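Local coordinates for hydrogenase expression protein (Thiobacillus denitrificans, PDB 3SB1) that is of unknown function but is probably an accessory protein in the expression or maturation of hydrogenase, at residues H58-T63 and I130-V135; L105-T108 and V113-I116; I117-N120 and A124-T127. All blocks are in the same frame, centred on the assembly; numbering follows the deposited sequence. Where two conformers were deposited one is given.

Contact 1: H58-T63 and I130-V135; sequences HHLLET and IEVAFV
Leu-60, on the last turn of helix 48-63, lays its isobutyl end over one face of the Phe-134 ring. The evidence for a CH-pi contact is direct: CD2 of Leu-60 stands 4.0 Å from the centroid of the Phe-134 ring and only 10° off the ring normal, so the methyl sits over the middle of the ring. The second methyl, CD1, is displaced toward the rim and meets Phe-134 CE2 at 3.6 Å, while CG of the leucine lies over the same border, 3.7 Å from Phe-134 CZ. With CG of Leu-60 anti to its own backbone N (chi1 178°), the branch extends out from the helix, and CD2 also reaches the backbone where strand 125-132 has just ended, 3.6 Å from Ala-133 CA. Val-132 CG1 adds a looser contact, 4.0 Å from Leu-60 CD2. Phe-134 takes the other part in the fit: its CB does not point at the helix, but a chi1 of -57° sets CG anti to the carbonyl carbon and carries the ring across to the leucine. No hydrogen bond joins the two segments, and the 224 Å² they bury is apolar contact, van der Waals and CH-pi. The second subunit borders the same place, where its Arg-143 packs on Phe-134 and its Val-146 on Leu-61. The arrangement is helix-on-sheet packing of an alpha+beta kind, in which a leucine near the end of helix 48-63 meets the end of strand 125-132 and the loop that follows, here close to the dimer interface.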
# COMPACT_ATOMS: atom_id res chain seq x y z
N HIS A 58 7.21 18.72 6.93
CA HIS A 58 7.36 19.27 8.26
C HIS A 58 5.98 19.21 8.99
O HIS A 58 5.92 18.82 10.13
CB HIS A 58 7.85 20.69 8.16
CG HIS A 58 8.13 21.31 9.49
ND1 HIS A 58 7.25 22.18 10.11
CD2 HIS A 58 9.19 21.20 10.31
CE1 HIS A 58 7.77 22.59 11.25
NE2 HIS A 58 8.95 22.01 11.40
N HIS A 59 4.92 19.58 8.28
CA HIS A 59 3.56 19.62 8.83
C HIS A 59 3.11 18.22 9.26
O HIS A 59 2.53 18.04 10.33
CB HIS A 59 2.58 20.20 7.81
CG HIS A 59 1.21 20.40 8.34
ND1 HIS A 59 0.91 21.40 9.23
CD2 HIS A 59 0.05 19.72 8.13
CE1 HIS A 59 -0.37 21.35 9.54
NE2 HIS A 59 -0.92 20.36 8.87
N LEU A 60 3.39 17.23 8.42
CA LEU A 60 3.00 15.86 8.70
C LEU A 60 3.72 15.41 9.97
O LEU A 60 3.11 14.80 10.85
CB LEU A 60 3.41 14.98 7.53
CG LEU A 60 3.12 13.51 7.71
CD1 LEU A 60 1.66 13.20 7.84
CD2 LEU A 60 3.76 12.67 6.56
N LEU A 61 5.02 15.64 10.05
CA LEU A 61 5.78 15.25 11.21
C LEU A 61 5.34 15.94 12.49
O LEU A 61 5.20 15.33 13.50
CB LEU A 61 7.27 15.51 10.97
CG LEU A 61 7.85 14.62 9.86
CD1 LEU A 61 9.12 15.27 9.25
CD2 LEU A 61 8.11 13.26 10.51
N GLU A 62 5.05 17.21 12.41
CA GLU A 62 4.67 17.94 13.61
C GLU A 62 3.24 17.67 14.06
O GLU A 62 3.00 17.56 15.25
CB GLU A 62 4.86 19.42 13.35
CG GLU A 62 6.29 19.87 13.06
CD GLU A 62 7.28 19.80 14.23
OE1 GLU A 62 6.89 19.64 15.41
OE2 GLU A 62 8.49 19.95 13.92
N THR A 63 2.33 17.55 13.11
CA THR A 63 0.91 17.47 13.43
C THR A 63 0.22 16.13 13.20
O THR A 63 -0.85 15.91 13.72
CB THR A 63 0.11 18.50 12.64
OG1 THR A 63 -0.06 18.08 11.30
CG2 THR A 63 0.78 19.92 12.74
N ILE A 130 0.04 14.82 -5.48
CA ILE A 130 1.05 14.37 -4.53
C ILE A 130 0.32 14.28 -3.18
O ILE A 130 -0.51 15.13 -2.82
CB ILE A 130 2.22 15.36 -4.34
CG1 ILE A 130 2.92 15.71 -5.64
CG2 ILE A 130 3.24 14.75 -3.35
CD1 ILE A 130 3.64 14.56 -6.27
N GLU A 131 0.58 13.21 -2.46
CA GLU A 131 0.01 13.05 -1.10
C GLU A 131 1.19 12.91 -0.16
O GLU A 131 2.07 12.09 -0.41
CB GLU A 131 -0.94 11.86 -1.04
CG GLU A 131 -1.71 11.75 0.25
CD GLU A 131 -2.79 10.62 0.19
OE1 GLU A 131 -2.88 9.87 -0.79
OE2 GLU A 131 -3.59 10.54 1.14
N VAL A 132 1.28 13.82 0.83
CA VAL A 132 2.31 13.79 1.84
C VAL A 132 1.63 13.14 3.05
O VAL A 132 0.73 13.71 3.67
CB VAL A 132 2.92 15.12 2.08
CG1 VAL A 132 3.90 15.04 3.30
CG2 VAL A 132 3.57 15.70 0.79
N ALA A 133 2.04 11.93 3.36
CA ALA A 133 1.38 11.06 4.33
C ALA A 133 2.23 9.87 4.66
O ALA A 133 3.11 9.48 3.88
CB ALA A 133 0.03 10.58 3.69
N PHE A 134 1.95 9.23 5.81
CA PHE A 134 2.61 8.01 6.15
C PHE A 134 2.16 6.82 5.24
O PHE A 134 2.94 5.93 4.92
CB PHE A 134 2.51 7.68 7.65
CG PHE A 134 3.04 8.77 8.52
CD1 PHE A 134 4.41 9.02 8.56
CD2 PHE A 134 2.20 9.60 9.27
CE1 PHE A 134 4.94 10.06 9.34
CE2 PHE A 134 2.74 10.62 10.06
CZ PHE A 134 4.09 10.86 10.09
N VAL A 135 0.92 6.89 4.78
CA VAL A 135 0.40 5.93 3.80
C VAL A 135 -0.80 6.64 3.16
O VAL A 135 -1.51 7.37 3.84
CB VAL A 135 0.04 4.57 4.39
CG1 VAL A 135 -1.08 4.71 5.39
CG2 VAL A 135 -0.34 3.60 3.26

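Contact 2: L105-T108 and V113-I116; sequences LDET and VWWI
Asp-106 and Trp-115 form the hydrogen-bonded pair of an antiparallel beta hairpin, strands 102-107 and 113-119, in the middle of the sheet. Their two bonds are nearly straight: Asp-106 N to Trp-115 O is 2.9 Å with an angle of 178° at the hydrogen, and Trp-115 N to Asp-106 O is 2.8 Å. Trp-115 O is also approached by a water, 2.8 Å away, that lies within bonding distance of Asp-106 OD2 as well; that carboxylate has its main partner in a salt bridge to Arg-85. The indole NE1 of Trp-115 is satisfied by Gln-128 OE1, and that of Trp-114 by Ala-133 O. Leu-105 with Ile-116 and Glu-107 with Trp-114 are the flanking non-hydrogen-bonded pairs. In the latter the glutamate chain runs extended over one face of the indole, its carboxylate plane 12° from the ring plane, with CB 3.8 Å from the centroid of the six-membered ring of Trp-114. Glu-107 OE2 bonds Gly-112 N and Ser-141 OG of the second subunit. Thr-108 OG1 bonds Phe-110 N. Toward the turn Val-113 O takes two donors from Thr-108: N at 2.9 Å, and OG1 at 3.0 Å from above the carbonyl plane.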
# COMPACT_ATOMS: atom_id res chain seq x y z
N LEU A 105 -0.64 4.42 -6.78
CA LEU A 105 -0.20 5.19 -5.61
C LEU A 105 1.22 4.75 -5.43
O LEU A 105 1.49 3.68 -4.88
CB LEU A 105 -1.07 4.95 -4.37
CG LEU A 105 -2.57 5.08 -4.71
CD1 LEU A 105 -3.14 3.73 -5.14
CD2 LEU A 105 -3.44 5.67 -3.55
N ASP A 106 2.13 5.57 -5.90
CA ASP A 106 3.54 5.22 -5.87
C ASP A 106 4.33 6.07 -4.90
O ASP A 106 4.31 7.31 -4.99
CB ASP A 106 4.15 5.37 -7.26
CG ASP A 106 3.56 4.37 -8.27
OD1 ASP A 106 3.25 3.24 -7.87
OD2 ASP A 106 3.33 4.75 -9.44
N GLU A 107 5.05 5.43 -4.01
CA GLU A 107 5.92 6.20 -3.13
C GLU A 107 7.08 6.69 -4.02
O GLU A 107 7.61 5.93 -4.88
CB GLU A 107 6.44 5.36 -1.97
CG GLU A 107 7.01 6.22 -0.85
CD GLU A 107 7.16 5.53 0.44
OE1 GLU A 107 7.27 4.26 0.41
OE2 GLU A 107 7.12 6.27 1.48
N THR A 108 7.47 7.93 -3.84
CA THR A 108 8.64 8.47 -4.53
C THR A 108 9.91 8.03 -3.77
O THR A 108 9.88 7.28 -2.79
CB THR A 108 8.60 10.01 -4.60
OG1 THR A 108 8.79 10.57 -3.30
CG2 THR A 108 7.26 10.46 -5.20
N VAL A 113 6.28 10.84 0.65
CA VAL A 113 5.84 11.59 -0.52
C VAL A 113 5.39 10.63 -1.57
O VAL A 113 6.20 9.84 -2.09
CB VAL A 113 6.95 12.50 -1.05
CG1 VAL A 113 6.44 13.37 -2.24
CG2 VAL A 113 7.58 13.38 0.08
N TRP A 114 4.09 10.66 -1.87
CA TRP A 114 3.46 9.74 -2.79
C TRP A 114 2.90 10.40 -4.00
O TRP A 114 2.31 11.49 -3.88
CB TRP A 114 2.30 8.99 -2.03
CG TRP A 114 2.68 8.32 -0.76
CD1 TRP A 114 2.92 8.91 0.47
CD2 TRP A 114 2.91 6.91 -0.57
NE1 TRP A 114 3.30 7.96 1.38
CE2 TRP A 114 3.27 6.72 0.80
CE3 TRP A 114 2.75 5.81 -1.38
CZ2 TRP A 114 3.50 5.46 1.31
CZ3 TRP A 114 2.98 4.54 -0.85
CH2 TRP A 114 3.40 4.39 0.45
N TRP A 115 3.00 9.73 -5.15
CA TRP A 115 2.47 10.26 -6.44
C TRP A 115 1.24 9.40 -6.77
O TRP A 115 1.36 8.19 -6.94
CB TRP A 115 3.48 10.14 -7.56
CG TRP A 115 3.12 10.91 -8.78
CD1 TRP A 115 2.14 10.64 -9.69
CD2 TRP A 115 3.80 12.10 -9.25
NE1 TRP A 115 2.14 11.63 -10.69
CE2 TRP A 115 3.18 12.49 -10.45
CE3 TRP A 115 4.91 12.78 -8.83
CZ2 TRP A 115 3.62 13.59 -11.20
CZ3 TRP A 115 5.34 13.90 -9.57
CH2 TRP A 115 4.68 14.27 -10.74
N ILE A 116 0.09 10.06 -6.86
CA ILE A 116 -1.18 9.40 -7.07
C ILE A 116 -1.77 9.77 -8.44
O ILE A 116 -1.75 10.94 -8.84
CB ILE A 116 -2.16 9.86 -5.98
CG1 ILE A 116 -1.47 9.82 -4.59
CG2 ILE A 116 -3.46 9.06 -6.04
CD1 ILE A 116 -1.01 8.46 -4.15
O HOH W 1 1.22 7.05 -9.52

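Contact 3: I117-N120 and A124-T127; sequences IHRN and AVTT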
# COMPACT_ATOMS: atom_id res chain seq x y z
N ILE A 117 -2.23 8.76 -9.17
CA ILE A 117 -2.91 8.99 -10.43
C ILE A 117 -4.15 8.11 -10.47
O ILE A 117 -4.05 6.88 -10.21
CB ILE A 117 -2.06 8.65 -11.69
CG1 ILE A 117 -0.76 9.44 -11.75
CG2 ILE A 117 -2.95 8.79 -12.97
CD1 ILE A 117 0.22 8.87 -12.75
N HIS A 118 -5.32 8.70 -10.73
CA HIS A 118 -6.51 7.88 -10.99
C HIS A 118 -6.92 8.03 -12.45
O HIS A 118 -6.98 9.11 -12.96
CB HIS A 118 -7.75 8.29 -10.20
CG HIS A 118 -8.89 7.37 -10.44
ND1 HIS A 118 -9.99 7.67 -11.23
CD2 HIS A 118 -9.07 6.08 -10.04
CE1 HIS A 118 -10.79 6.61 -11.27
NE2 HIS A 118 -10.26 5.65 -10.56
N ARG A 119 -7.17 6.89 -13.10
CA ARG A 119 -7.69 6.87 -14.45
C ARG A 119 -9.09 6.21 -14.43
O ARG A 119 -9.34 5.22 -13.70
CB ARG A 119 -6.80 6.05 -15.37
CG ARG A 119 -5.44 6.65 -15.59
CD ARG A 119 -4.54 5.70 -16.43
NE ARG A 119 -3.19 6.25 -16.51
CZ ARG A 119 -2.80 7.20 -17.35
NH1 ARG A 119 -3.61 7.68 -18.31
NH2 ARG A 119 -1.54 7.61 -17.33
N ASN A 120 -9.99 6.74 -15.26
CA ASN A 120 -11.29 6.13 -15.43
C ASN A 120 -11.17 4.89 -16.29
O ASN A 120 -10.09 4.51 -16.74
CB ASN A 120 -12.35 7.10 -15.92
CG ASN A 120 -12.09 7.64 -17.30
OD1 ASN A 120 -11.34 7.04 -18.10
ND2 ASN A 120 -12.76 8.76 -17.63
N ALA A 124 -8.55 7.82 -19.08
CA ALA A 124 -8.37 9.24 -18.90
C ALA A 124 -8.03 9.54 -17.45
O ALA A 124 -8.63 8.97 -16.56
CB ALA A 124 -9.66 10.01 -19.29
N VAL A 125 -7.05 10.40 -17.23
CA VAL A 125 -6.68 10.80 -15.86
C VAL A 125 -7.73 11.73 -15.32
O VAL A 125 -8.07 12.77 -15.99
CB VAL A 125 -5.32 11.52 -15.84
CG1 VAL A 125 -4.99 12.11 -14.49
CG2 VAL A 125 -4.19 10.55 -16.29
N THR A 126 -8.36 11.35 -14.21
CA THR A 126 -9.38 12.18 -13.52
C THR A 126 -8.77 13.05 -12.44
O THR A 126 -9.33 14.12 -12.09
CB THR A 126 -10.52 11.38 -12.89
OG1 THR A 126 -10.05 10.55 -11.84
CG2 THR A 126 -11.25 10.52 -13.98
N THR A 127 -7.66 12.60 -11.88
CA THR A 127 -6.90 13.36 -10.86
C THR A 127 -5.48 12.85 -10.80
O THR A 127 -5.23 11.64 -10.97
CB THR A 127 -7.54 13.28 -9.44
OG1 THR A 127 -6.91 14.22 -8.56
CG2 THR A 127 -7.43 11.89 -8.77
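The backbones of 117-120 and 124-127 run antiparallel, and their register slips by one residue between His-118, paired with Thr-127, and Arg-119, paired with Val-125, which makes a beta bulge with Thr-126 as the additional residue. His-118 is gripped through both main-chain polar atoms: its N donates to Thr-127 O at 3.0 Å, and its O accepts from Thr-126 N at 2.9 Å. The bulge also brings the Thr-126 side chain beside the histidine. Its OG1 lies in the plane of the imidazole, at the ring edge, 2.9 Å from His-118 ND1, and either atom could be the donor. A chi1 of -176° places the ring beside its carbonyl, and the turn about CB-CG brings ND1 to the threonine, while NE2 bonds Asp-100 O. The ring is thus tied at both nitrogens, which fixes its rotation. On the face holding Arg-119 and Val-125 a methyl packs on a flat charged group: Val-125 CG2 lies over one face of the Arg-119 guanidinium, offset toward its rim and 3.6 Å from NH1, while that NH1 bonds Gly-123 O. The same methyl meets Ile-117 CG2 at 4.0 Å. At the turn, Asn-120 N gives a bond to Ala-124 O (2.9 Å) and Asn-120 OD1 accepts from Ala-124 N (3.1 Å). The second is bent, 141° at the hydrogen, with the donor well above the amide plane; chi1 of 65° folds the amide back over its own residue to meet that N-H. This end of the hairpin is therefore held mainly by polar bonds rather than by a hydrophobic core, as suits its place at the surface, and the histidine-threonine pair ties the bulged residue to the neighbouring strand.

Contacts 2 and 3 share strand 113-119 and contacts 1 and 3 share strand 125-132, so one antiparallel sheet runs through all three. Contact 2 is buried, 5 Å from the centre of the chain; contact 1 is buried too, but 12 Å out, whereas contact 3 lies on the surface, on the other side of that centre from contact 1. Chemistry follows place. Contact 1 joins helix to sheet by apolar packing, contact 2 combines regular strand pairing with a glutamate chain laid over an indole, and contact 3 joins bulged backbone pairing to side-chain hydrogen bonds. Contacts 1 and 2 meet each other directly and both touch the second subunit; no other chain of the assembly touches contact 3.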